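Local coordinates for protein Polyphosphate:AMP phosphotransferase (Meiothermus ruber H328, PDB 5O6M) that transfers phosphate from inorganic polyphosphate to nucleotides, converting AMP to ADP and ADP to ATP, at residues Gln140-Gln143 with Lys144-His148; Tyr210-Ala213 with Ile214-Thr217; Leu43-Leu46 with Gln47-Tyr51. The protein carries 1 engineered substitution. One frame throughout, in Å; residues are numbered along the deposited sequence.

Contact 1 (Gln140-Gln143 with Lys144-His148); sequences QVWQ and KRYRH
Trp-142 and Tyr-146, four residues apart, lie side by side and point the same way. Tyr-146 CE2 comes up to the indole at its edge, in the ring plane, 3.9 Å from Trp-142 CZ3, and the phenol OH of Tyr-146 sits 3.5 Å from the same CZ3. A second contact at a ring edge brings the amide oxygen OE1 of Gln-143 to the rim of Tyr-146, in the plane of the ring and 3.5 Å from CE2, with amide and ring planes 64° apart. A bend at chi2 (68°) folds the Gln-143 amide back to that position.

Arg-145 leads its aliphatic part past the backbone of Trp-142, with CD 3.7 Å from Trp-142 CA. Its chain is extended from CG to NE and runs alongside Val-141, whose CG1 lies 3.7 Å from NH2. The same NH2 forms a salt bridge with Glu-159 of the second subunit, NH1 bonds to the carbonyl of Asp-127, a residue of the ATP pocket, and Tyr-103 makes a cation-pi contact with the group.

Backbone bonding is sparse. Lys-144 N donates to Val-141 O over 3.1 Å (N-H...O 141°), and Arg-145 N makes a weak bond to Trp-142 O. A side-chain donor adds to these: bent at chi2 and chi4, Lys-144 curls back for a weak bond from NZ to Gln-140 O at 3.4 Å.

Such bonding is consistent with a turn of i to i+3 type where helix 139-142 gives way to helix 145-158, at a subunit interface beside the nucleotide site of this PPK2 enzyme.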
ATOM      1  N   GLN D 140      16.850 -26.110  -1.960  1.00 61.98           N
ATOM      2  CA  GLN D 140      15.944 -26.481  -0.882  1.00 64.11           C
ATOM      3  C   GLN D 140      14.830 -25.461  -0.700  1.00 67.15           C
ATOM      4  O   GLN D 140      13.709 -25.826  -0.327  1.00 65.35           O
ATOM      5  CB  GLN D 140      16.731 -26.635   0.422  1.00 65.55           C
ATOM      6  CG  GLN D 140      15.869 -26.684   1.681  1.00 76.57           C
ATOM      7  CD  GLN D 140      15.617 -28.089   2.190  1.00 72.71           C
ATOM      8  OE1 GLN D 140      16.043 -29.069   1.579  1.00 68.31           O
ATOM      9  NE2 GLN D 140      14.921 -28.192   3.320  1.00 58.78           N
ATOM     10  N   VAL D 141      15.109 -24.185  -0.967  1.00 56.69           N
ATOM     11  CA  VAL D 141      14.087 -23.154  -0.814  1.00 67.23           C
ATOM     12  C   VAL D 141      13.160 -23.111  -2.024  1.00 55.65           C
ATOM     13  O   VAL D 141      11.950 -23.337  -1.904  1.00 64.00           O
ATOM     14  CB  VAL D 141      14.738 -21.784  -0.547  1.00 62.97           C
ATOM     15  CG1 VAL D 141      13.683 -20.692  -0.538  1.00 60.97           C
ATOM     16  CG2 VAL D 141      15.482 -21.809   0.780  1.00 63.83           C
ATOM     17  N   TRP D 142      13.708 -22.827  -3.209  1.00 53.01           N
ATOM     18  CA  TRP D 142      12.832 -22.581  -4.351  1.00 59.48           C
ATOM     19  C   TRP D 142      12.154 -23.844  -4.863  1.00 54.09           C
ATOM     20  O   TRP D 142      11.206 -23.736  -5.647  1.00 56.48           O
ATOM     21  CB  TRP D 142      13.592 -21.889  -5.492  1.00 55.88           C
ATOM     22  CG  TRP D 142      14.782 -22.622  -6.037  1.00 55.52           C
ATOM     23  CD1 TRP D 142      16.095 -22.303  -5.847  1.00 61.80           C
ATOM     24  CD2 TRP D 142      14.769 -23.762  -6.908  1.00 59.63           C
ATOM     25  NE1 TRP D 142      16.901 -23.188  -6.522  1.00 57.56           N
ATOM     26  CE2 TRP D 142      16.112 -24.092  -7.183  1.00 63.00           C
ATOM     27  CE3 TRP D 142      13.754 -24.541  -7.474  1.00 61.38           C
ATOM     28  CZ2 TRP D 142      16.465 -25.168  -7.998  1.00 60.48           C
ATOM     29  CZ3 TRP D 142      14.108 -25.608  -8.284  1.00 61.24           C
ATOM     30  CH2 TRP D 142      15.451 -25.912  -8.536  1.00 56.42           C
ATOM     31  N   GLN D 143      12.605 -25.028  -4.444  1.00 50.93           N
ATOM     32  CA  GLN D 143      11.899 -26.251  -4.811  1.00 53.12           C
ATOM     33  C   GLN D 143      10.536 -26.327  -4.137  1.00 52.16           C
ATOM     34  O   GLN D 143       9.591 -26.886  -4.707  1.00 49.05           O
ATOM     35  CB  GLN D 143      12.750 -27.473  -4.454  1.00 55.32           C
ATOM     36  CG  GLN D 143      11.967 -28.774  -4.279  1.00 68.14           C
ATOM     37  CD  GLN D 143      11.364 -29.291  -5.578  1.00 76.90           C
ATOM     38  OE1 GLN D 143      11.674 -28.796  -6.664  1.00 73.52           O
ATOM     39  NE2 GLN D 143      10.497 -30.296  -5.469  1.00 72.31           N
ATOM     40  N   LYS D 144      10.409 -25.765  -2.932  1.00 52.98           N
ATOM     41  CA  LYS D 144       9.124 -25.785  -2.248  1.00 50.01           C
ATOM     42  C   LYS D 144       8.126 -24.824  -2.876  1.00 53.01           C
ATOM     43  O   LYS D 144       6.931 -24.897  -2.568  1.00 46.39           O
ATOM     44  CB  LYS D 144       9.290 -25.453  -0.767  1.00 55.00           C
ATOM     45  CG  LYS D 144      10.354 -26.276  -0.073  1.00 68.17           C
ATOM     46  CD  LYS D 144       9.859 -26.709   1.294  1.00 60.79           C
ATOM     47  CE  LYS D 144      10.950 -27.324   2.141  1.00 70.49           C
ATOM     48  NZ  LYS D 144      11.945 -26.290   2.523  1.00 78.88           N
ATOM     49  N   ARG D 145       8.590 -23.915  -3.732  1.00 52.75           N
ATOM     50  CA  ARG D 145       7.735 -22.851  -4.233  1.00 50.23           C
ATOM     51  C   ARG D 145       6.754 -23.318  -5.299  1.00 40.44           C
ATOM     52  O   ARG D 145       5.719 -22.672  -5.480  1.00 48.36           O
ATOM     53  CB  ARG D 145       8.603 -21.710  -4.761  1.00 48.90           C
ATOM     54  CG  ARG D 145       9.386 -21.040  -3.640  1.00 52.06           C
ATOM     55  CD  ARG D 145      10.311 -19.947  -4.126  1.00 52.78           C
ATOM     56  NE  ARG D 145      10.920 -19.257  -2.991  1.00 55.25           N
ATOM     57  CZ  ARG D 145      11.738 -18.216  -3.097  1.00 49.82           C
ATOM     58  NH1 ARG D 145      12.052 -17.740  -4.294  1.00 49.80           N
ATOM     59  NH2 ARG D 145      12.241 -17.652  -2.006  1.00 46.44           N
ATOM     60  N   TYR D 146       7.028 -24.425  -5.995  1.00 50.95           N
ATOM     61  CA  TYR D 146       6.039 -24.945  -6.937  1.00 45.69           C
ATOM     62  C   TYR D 146       4.746 -25.277  -6.210  1.00 53.59           C
ATOM     63  O   TYR D 146       3.648 -24.990  -6.702  1.00 54.87           O
ATOM     64  CB  TYR D 146       6.580 -26.184  -7.650  1.00 45.61           C
ATOM     65  CG  TYR D 146       7.871 -25.946  -8.401  1.00 57.69           C
ATOM     66  CD1 TYR D 146       7.905 -25.131  -9.527  1.00 43.81           C
ATOM     67  CD2 TYR D 146       9.060 -26.527  -7.976  1.00 48.43           C
ATOM     68  CE1 TYR D 146       9.085 -24.911 -10.210  1.00 55.06           C
ATOM     69  CE2 TYR D 146      10.245 -26.311  -8.652  1.00 46.56           C
ATOM     70  CZ  TYR D 146      10.253 -25.503  -9.768  1.00 58.50           C
ATOM     71  OH  TYR D 146      11.432 -25.289 -10.442  1.00 60.54           O
ATOM     72  N   ARG D 147       4.863 -25.865  -5.020  1.00 45.95           N
ATOM     73  CA  ARG D 147       3.689 -26.149  -4.206  1.00 50.94           C
ATOM     74  C   ARG D 147       2.998 -24.865  -3.772  1.00 52.92           C
ATOM     75  O   ARG D 147       1.782 -24.712  -3.946  1.00 47.67           O
ATOM     76  CB  ARG D 147       4.104 -26.970  -2.986  1.00 52.19           C
ATOM     77  CG  ARG D 147       3.060 -27.010  -1.895  1.00 58.92           C
ATOM     78  CD  ARG D 147       2.492 -28.386  -1.696  1.00 58.67           C
ATOM     79  NE  ARG D 147       1.970 -28.527  -0.343  1.00 66.51           N
ATOM     80  CZ  ARG D 147       1.120 -29.475   0.035  1.00 77.04           C
ATOM     81  NH1 ARG D 147       0.691 -29.517   1.288  1.00 69.98           N
ATOM     82  NH2 ARG D 147       0.688 -30.371  -0.846  1.00 73.27           N
ATOM     83  N   HIS D 148       3.766 -23.922  -3.217  1.00 45.33           N
ATOM     84  CA  HIS D 148       3.221 -22.629  -2.818  1.00 46.36           C
ATOM     85  C   HIS D 148       2.374 -22.019  -3.925  1.00 44.72           C
ATOM     86  O   HIS D 148       1.277 -21.505  -3.680  1.00 47.40           O
ATOM     87  CB  HIS D 148       4.359 -21.671  -2.459  1.00 42.28           C
ATOM     88  CG  HIS D 148       5.277 -22.182  -1.397  1.00 53.20           C
ATOM     89  ND1 HIS D 148       6.511 -21.618  -1.154  1.00 54.41           N
ATOM     90  CD2 HIS D 148       5.141 -23.192  -0.507  1.00 45.85           C
ATOM     91  CE1 HIS D 148       7.099 -22.264  -0.161  1.00 44.25           C
ATOM     92  NE2 HIS D 148       6.289 -23.224   0.247  1.00 45.94           N
TER

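Contact 2 (Tyr210-Ala213 with Ile214-Thr217); sequences YEAA and IRET
The hydroxyl of Thr-217 turns back onto the carbonyl of Ala-213, OG1 to O 2.6 Å, in the tightest part of this last turn of helix 203-217. With chi1 at 63°, OG1 stands between the backbone N and the carbonyl carbon of its own residue, which brings it over Ala-213 O from above the carbonyl plane. The same oxygen takes a second, weak bond from Thr-217 N at 3.0 Å, so backbone and side chain of one residue grip it together. Trp-224 NE1, on strand 224-228, also bonds to OG1.

Ile-214 is also buried, its side chain packing on Val-6 and Phe-12. Its N donates to Tyr-210 O over 2.8 Å, and CG1 and CD1 lie beside that oxygen, CG1 3.1 Å away. Two further i to i+4 bonds, Arg-215 N to Glu-211 O and Glu-216 N to Ala-212 O, both 2.9 Å, continue the regular ladder.

The partly exposed flank is looser. Arg-215 bends at chi3 (34°) and carries its guanidinium back over Ala-212, NH1 3.8 Å from CB, with Ala-212 O lying over one face. NH1 forms a salt bridge to a bound phosphate ion, probably from the crystallisation liquor. NH2 forms another with OE2 of the adjacent Glu-216 at 3.3 Å, its hydrogen bond weak; the stronger partner of Glu-216 is Arg-150. Glu-211 extends away to the backbone N of Leu-14.

Helix 203-217 thus lays Ala-212, Glu-216 and Thr-217 against helix 145-158, while Tyr-210 meets Phe-167 of strand 161-169 and bonds to Gln-63 of strand 57-64.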
ATOM      1  N   TYR D 210      11.772 -22.991 -17.072  1.00 48.90           N
ATOM      2  CA  TYR D 210      10.423 -22.769 -17.580  1.00 54.98           C
ATOM      3  C   TYR D 210       9.663 -24.081 -17.724  1.00 48.58           C
ATOM      4  O   TYR D 210       8.485 -24.165 -17.360  1.00 59.65           O
ATOM      5  CB  TYR D 210      10.470 -22.014 -18.907  1.00 50.84           C
ATOM      6  CG  TYR D 210      10.368 -20.513 -18.748  1.00 49.60           C
ATOM      7  CD1 TYR D 210       9.187 -19.922 -18.313  1.00 56.35           C
ATOM      8  CD2 TYR D 210      11.444 -19.684 -19.042  1.00 51.11           C
ATOM      9  CE1 TYR D 210       9.082 -18.549 -18.167  1.00 53.01           C
ATOM     10  CE2 TYR D 210      11.349 -18.308 -18.902  1.00 49.22           C
ATOM     11  CZ  TYR D 210      10.164 -17.747 -18.464  1.00 49.32           C
ATOM     12  OH  TYR D 210      10.060 -16.382 -18.321  1.00 49.05           O
ATOM     13  N   GLU D 211      10.315 -25.120 -18.250  1.00 56.05           N
ATOM     14  CA  GLU D 211       9.642 -26.409 -18.363  1.00 57.22           C
ATOM     15  C   GLU D 211       9.265 -26.947 -16.988  1.00 51.13           C
ATOM     16  O   GLU D 211       8.165 -27.479 -16.799  1.00 51.06           O
ATOM     17  CB  GLU D 211      10.518 -27.406 -19.122  1.00 53.25           C
ATOM     18  CG  GLU D 211       9.851 -28.764 -19.313  1.00 71.99           C
ATOM     19  CD  GLU D 211      10.665 -29.712 -20.173  1.00 74.14           C
ATOM     20  OE1 GLU D 211      11.433 -30.522 -19.614  1.00 67.31           O
ATOM     21  OE2 GLU D 211      10.533 -29.639 -21.415  1.00 74.87           O
ATOM     22  N   ALA D 212      10.173 -26.830 -16.017  1.00 48.82           N
ATOM     23  CA  ALA D 212       9.868 -27.279 -14.663  1.00 63.71           C
ATOM     24  C   ALA D 212       8.710 -26.479 -14.079  1.00 58.30           C
ATOM     25  O   ALA D 212       7.760 -27.046 -13.527  1.00 54.74           O
ATOM     26  CB  ALA D 212      11.110 -27.162 -13.780  1.00 55.94           C
ATOM     27  N   ALA D 213       8.782 -25.150 -14.181  1.00 57.85           N
ATOM     28  CA  ALA D 213       7.717 -24.304 -13.652  1.00 51.17           C
ATOM     29  C   ALA D 213       6.384 -24.616 -14.320  1.00 51.04           C
ATOM     30  O   ALA D 213       5.359 -24.771 -13.647  1.00 57.24           O
ATOM     31  CB  ALA D 213       8.080 -22.831 -13.835  1.00 50.20           C
ATOM     32  N   ILE D 214       6.381 -24.732 -15.650  1.00 53.07           N
ATOM     33  CA  ILE D 214       5.127 -24.959 -16.362  1.00 49.72           C
ATOM     34  C   ILE D 214       4.560 -26.333 -16.032  1.00 48.38           C
ATOM     35  O   ILE D 214       3.360 -26.476 -15.772  1.00 52.04           O
ATOM     36  CB  ILE D 214       5.332 -24.769 -17.875  1.00 52.47           C
ATOM     37  CG1 ILE D 214       5.579 -23.286 -18.181  1.00 50.02           C
ATOM     38  CG2 ILE D 214       4.141 -25.317 -18.648  1.00 46.40           C
ATOM     39  CD1 ILE D 214       6.089 -23.012 -19.576  1.00 43.00           C
ATOM     40  N   ARG D 215       5.410 -27.361 -16.037  1.00 51.95           N
ATOM     41  CA  ARG D 215       4.965 -28.704 -15.675  1.00 54.17           C
ATOM     42  C   ARG D 215       4.445 -28.761 -14.239  1.00 58.45           C
ATOM     43  O   ARG D 215       3.471 -29.466 -13.951  1.00 49.92           O
ATOM     44  CB  ARG D 215       6.103 -29.701 -15.898  1.00 56.16           C
ATOM     45  CG  ARG D 215       5.778 -31.138 -15.532  1.00 66.85           C
ATOM     46  CD  ARG D 215       7.014 -32.031 -15.626  1.00 66.43           C
ATOM     47  NE  ARG D 215       8.258 -31.357 -15.257  1.00 67.85           N
ATOM     48  CZ  ARG D 215       8.797 -31.372 -14.043  1.00 73.94           C
ATOM     49  NH1 ARG D 215       9.937 -30.731 -13.819  1.00 72.78           N
ATOM     50  NH2 ARG D 215       8.202 -32.022 -13.051  1.00 80.06           N
ATOM     51  N   GLU D 216       5.077 -28.020 -13.324  1.00 51.05           N
ATOM     52  CA  GLU D 216       4.715 -28.115 -11.910  1.00 56.12           C
ATOM     53  C   GLU D 216       3.446 -27.342 -11.572  1.00 54.11           C
ATOM     54  O   GLU D 216       2.756 -27.696 -10.610  1.00 53.15           O
ATOM     55  CB  GLU D 216       5.860 -27.611 -11.023  1.00 57.58           C
ATOM     56  CG  GLU D 216       7.042 -28.562 -10.888  1.00 63.17           C
ATOM     57  CD  GLU D 216       6.747 -29.747  -9.982  1.00 70.71           C
ATOM     58  OE1 GLU D 216       5.812 -29.653  -9.156  1.00 71.88           O
ATOM     59  OE2 GLU D 216       7.455 -30.772 -10.088  1.00 80.49           O
ATOM     60  N   THR D 217       3.120 -26.289 -12.325  1.00 54.39           N
ATOM     61  CA  THR D 217       2.079 -25.362 -11.903  1.00 50.54           C
ATOM     62  C   THR D 217       0.919 -25.230 -12.877  1.00 52.73           C
ATOM     63  O   THR D 217       0.022 -24.414 -12.632  1.00 47.94           O
ATOM     64  CB  THR D 217       2.673 -23.972 -11.644  1.00 42.91           C
ATOM     65  OG1 THR D 217       3.206 -23.442 -12.863  1.00 48.61           O
ATOM     66  CG2 THR D 217       3.780 -24.054 -10.599  1.00 45.42           C
TER

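Contact 3 (Leu43-Leu46 with Gln47-Tyr51)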
ATOM      1  N   LEU D  43     -12.883  -7.949 -27.594  1.00 54.44           N
ATOM      2  CA  LEU D  43     -12.166  -7.763 -26.337  1.00 56.47           C
ATOM      3  C   LEU D  43     -12.557  -6.444 -25.684  1.00 61.26           C
ATOM      4  O   LEU D  43     -12.888  -6.400 -24.494  1.00 62.76           O
ATOM      5  CB  LEU D  43     -10.658  -7.822 -26.588  1.00 58.08           C
ATOM      6  CG  LEU D  43      -9.748  -7.535 -25.397  1.00 53.84           C
ATOM      7  CD1 LEU D  43     -10.018  -8.522 -24.282  1.00 59.82           C
ATOM      8  CD2 LEU D  43      -8.290  -7.597 -25.827  1.00 53.41           C
ATOM      9  N   GLU D  44     -12.530  -5.355 -26.458  1.00 53.73           N
ATOM     10  CA  GLU D  44     -12.941  -4.060 -25.925  1.00 64.61           C
ATOM     11  C   GLU D  44     -14.337  -4.143 -25.323  1.00 56.58           C
ATOM     12  O   GLU D  44     -14.572  -3.700 -24.195  1.00 58.74           O
ATOM     13  CB  GLU D  44     -12.900  -2.993 -27.025  1.00 61.55           C
ATOM     14  CG  GLU D  44     -11.505  -2.624 -27.515  1.00 63.84           C
ATOM     15  CD  GLU D  44     -11.530  -1.630 -28.670  1.00 71.95           C
ATOM     16  OE1 GLU D  44     -10.457  -1.382 -29.265  1.00 55.98           O
ATOM     17  OE2 GLU D  44     -12.619  -1.096 -28.983  1.00 60.27           O
ATOM     18  N   LYS D  45     -15.277  -4.728 -26.068  1.00 65.89           N
ATOM     19  CA  LYS D  45     -16.665  -4.762 -25.616  1.00 64.85           C
ATOM     20  C   LYS D  45     -16.838  -5.690 -24.421  1.00 58.17           C
ATOM     21  O   LYS D  45     -17.642  -5.408 -23.524  1.00 71.31           O
ATOM     22  CB  LYS D  45     -17.575  -5.181 -26.772  1.00 70.09           C
ATOM     23  CG  LYS D  45     -19.020  -4.717 -26.644  1.00 85.38           C
ATOM     24  CD  LYS D  45     -19.747  -5.444 -25.525  1.00 82.26           C
ATOM     25  CE  LYS D  45     -21.244  -5.200 -25.590  1.00 88.40           C
ATOM     26  NZ  LYS D  45     -21.972  -5.978 -24.547  1.00 91.49           N
ATOM     27  N   LEU D  46     -16.101  -6.805 -24.389  1.00 54.61           N
ATOM     28  CA  LEU D  46     -16.203  -7.719 -23.250  1.00 64.18           C
ATOM     29  C   LEU D  46     -15.619  -7.098 -21.986  1.00 59.43           C
ATOM     30  O   LEU D  46     -16.132  -7.323 -20.881  1.00 62.03           O
ATOM     31  CB  LEU D  46     -15.509  -9.043 -23.571  1.00 57.26           C
ATOM     32  CG  LEU D  46     -16.241  -9.991 -24.522  1.00 53.15           C
ATOM     33  CD1 LEU D  46     -15.256 -10.893 -25.246  1.00 54.91           C
ATOM     34  CD2 LEU D  46     -17.260 -10.821 -23.760  1.00 50.87           C
ATOM     35  N   GLN D  47     -14.545  -6.318 -22.128  1.00 53.44           N
ATOM     36  CA  GLN D  47     -13.960  -5.640 -20.976  1.00 60.23           C
ATOM     37  C   GLN D  47     -14.962  -4.683 -20.335  1.00 65.94           C
ATOM     38  O   GLN D  47     -15.069  -4.617 -19.104  1.00 54.04           O
ATOM     39  CB  GLN D  47     -12.688  -4.905 -21.397  1.00 55.23           C
ATOM     40  CG  GLN D  47     -11.944  -4.233 -20.259  1.00 66.46           C
ATOM     41  CD  GLN D  47     -12.539  -2.891 -19.883  1.00 65.50           C
ATOM     42  OE1 GLN D  47     -12.551  -2.509 -18.713  1.00 64.45           O
ATOM     43  NE2 GLN D  47     -13.038  -2.166 -20.879  1.00 59.19           N
ATOM     44  N   GLU D  48     -15.706  -3.931 -21.154  1.00 61.47           N
ATOM     45  CA  GLU D  48     -16.695  -3.006 -20.606  1.00 59.39           C
ATOM     46  C   GLU D  48     -17.768  -3.743 -19.817  1.00 59.76           C
ATOM     47  O   GLU D  48     -18.255  -3.241 -18.798  1.00 64.98           O
ATOM     48  CB  GLU D  48     -17.328  -2.180 -21.728  1.00 68.71           C
ATOM     49  CG  GLU D  48     -16.335  -1.378 -22.562  1.00 73.26           C
ATOM     50  CD  GLU D  48     -15.941  -0.068 -21.898  1.00 75.05           C
ATOM     51  OE1 GLU D  48     -15.122   0.678 -22.479  1.00 66.70           O
ATOM     52  OE2 GLU D  48     -16.448   0.213 -20.791  1.00 94.95           O
ATOM     53  N   LEU D  49     -18.147  -4.941 -20.266  1.00 64.91           N
ATOM     54  CA  LEU D  49     -19.067  -5.763 -19.485  1.00 67.42           C
ATOM     55  C   LEU D  49     -18.443  -6.166 -18.153  1.00 54.83           C
ATOM     56  O   LEU D  49     -19.050  -5.988 -17.090  1.00 62.60           O
ATOM     57  CB  LEU D  49     -19.482  -6.995 -20.291  1.00 68.44           C
ATOM     58  CG  LEU D  49     -20.914  -6.982 -20.833  1.00 75.12           C
ATOM     59  CD1 LEU D  49     -21.186  -8.226 -21.666  1.00 79.65           C
ATOM     60  CD2 LEU D  49     -21.936  -6.846 -19.708  1.00 71.61           C
ATOM     61  N   LEU D  50     -17.232  -6.729 -18.194  1.00 60.32           N
ATOM     62  CA  LEU D  50     -16.522  -7.102 -16.971  1.00 54.76           C
ATOM     63  C   LEU D  50     -16.533  -5.958 -15.963  1.00 47.45           C
ATOM     64  O   LEU D  50     -16.972  -6.117 -14.821  1.00 46.87           O
ATOM     65  CB  LEU D  50     -15.083  -7.499 -17.312  1.00 50.81           C
ATOM     66  CG  LEU D  50     -14.136  -7.866 -16.167  1.00 52.72           C
ATOM     67  CD1 LEU D  50     -14.525  -9.205 -15.547  1.00 46.02           C
ATOM     68  CD2 LEU D  50     -12.683  -7.869 -16.634  1.00 40.67           C
ATOM     69  N   TYR D  51     -16.049  -4.787 -16.386  1.00 57.77           N
ATOM     70  CA  TYR D  51     -16.003  -3.624 -15.505  1.00 51.87           C
ATOM     71  C   TYR D  51     -17.389  -3.263 -14.986  1.00 53.91           C
ATOM     72  O   TYR D  51     -17.568  -3.001 -13.790  1.00 54.68           O
ATOM     73  CB  TYR D  51     -15.379  -2.443 -16.253  1.00 55.91           C
ATOM     74  CG  TYR D  51     -15.136  -1.219 -15.405  1.00 63.89           C
ATOM     75  CD1 TYR D  51     -14.072  -1.166 -14.514  1.00 73.70           C
ATOM     76  CD2 TYR D  51     -15.961  -0.107 -15.507  1.00 63.70           C
ATOM     77  CE1 TYR D  51     -13.842  -0.044 -13.737  1.00 62.45           C
ATOM     78  CE2 TYR D  51     -15.737   1.021 -14.735  1.00 75.15           C
ATOM     79  CZ  TYR D  51     -14.675   1.047 -13.852  1.00 71.76           C
ATOM     80  OH  TYR D  51     -14.449   2.165 -13.082  1.00 81.05           O
TER
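Lys-45 and Leu-49 meet side chain to side chain across one turn, the ammonium NZ lying 3.7 Å from Leu-49 CD1. A bend at chi2 (-70°) swings the lysine chain along the helix to this methyl, and the two side chains cross at a slant. Both also touch Tyr-254, in a loop after helix 232-249, and Lys-45 packs on Glu-187 of the third subunit.

The hydrogen bonds between the segments are all main-chain. Gln-47 N donates to Leu-43 O at 2.9 Å, Glu-48 N to Glu-44 O at 3.3 Å, and Leu-50 N to Leu-46 O at 3.0 Å, this last nearly straight at 174°; Leu-49 N to Lys-45 O is weak. They are the i to i+4 ladder of an uninterrupted alpha helix, 29-53, which leads into strand 57-64 of the parallel sheet in this P-loop-type fold.

Side-chain carbons lie close to the carbonyl oxygens. Glu-48 CG rests 3.3 Å from Glu-44 O, and Leu-49 CB is 3.4 Å from Leu-46 O. Gln-47 folds its amide toward Glu-44, but its buried NE2 has no hydrogen-bond partner in the model. Leu-43 and Leu-46 pack on helix 232-249.

Along the chain contact 3 comes first, then contact 1, then contact 2, all within the PPK2 domain. Contacts 1 and 2 are neighbours, their centres 12 Å apart: Tyr-146 at the start of helix 145-158 packs against Ala-212, Ala-213 and Glu-216 near the end of helix 203-217, with Tyr-146 CD1 3.5 Å from Glu-216 CB. Contact 3 lies on the opposite side of the chain's centre, its centre 36 Å from contact 1 and 31 Å from contact 2. Helices 145-158 and 203-217 thus pack together on the side of the chain that carries the ATP and a phosphate, whereas helix 29-53 packs on helix 232-249 on the other; contacts 1 and 3 face different neighbouring subunits.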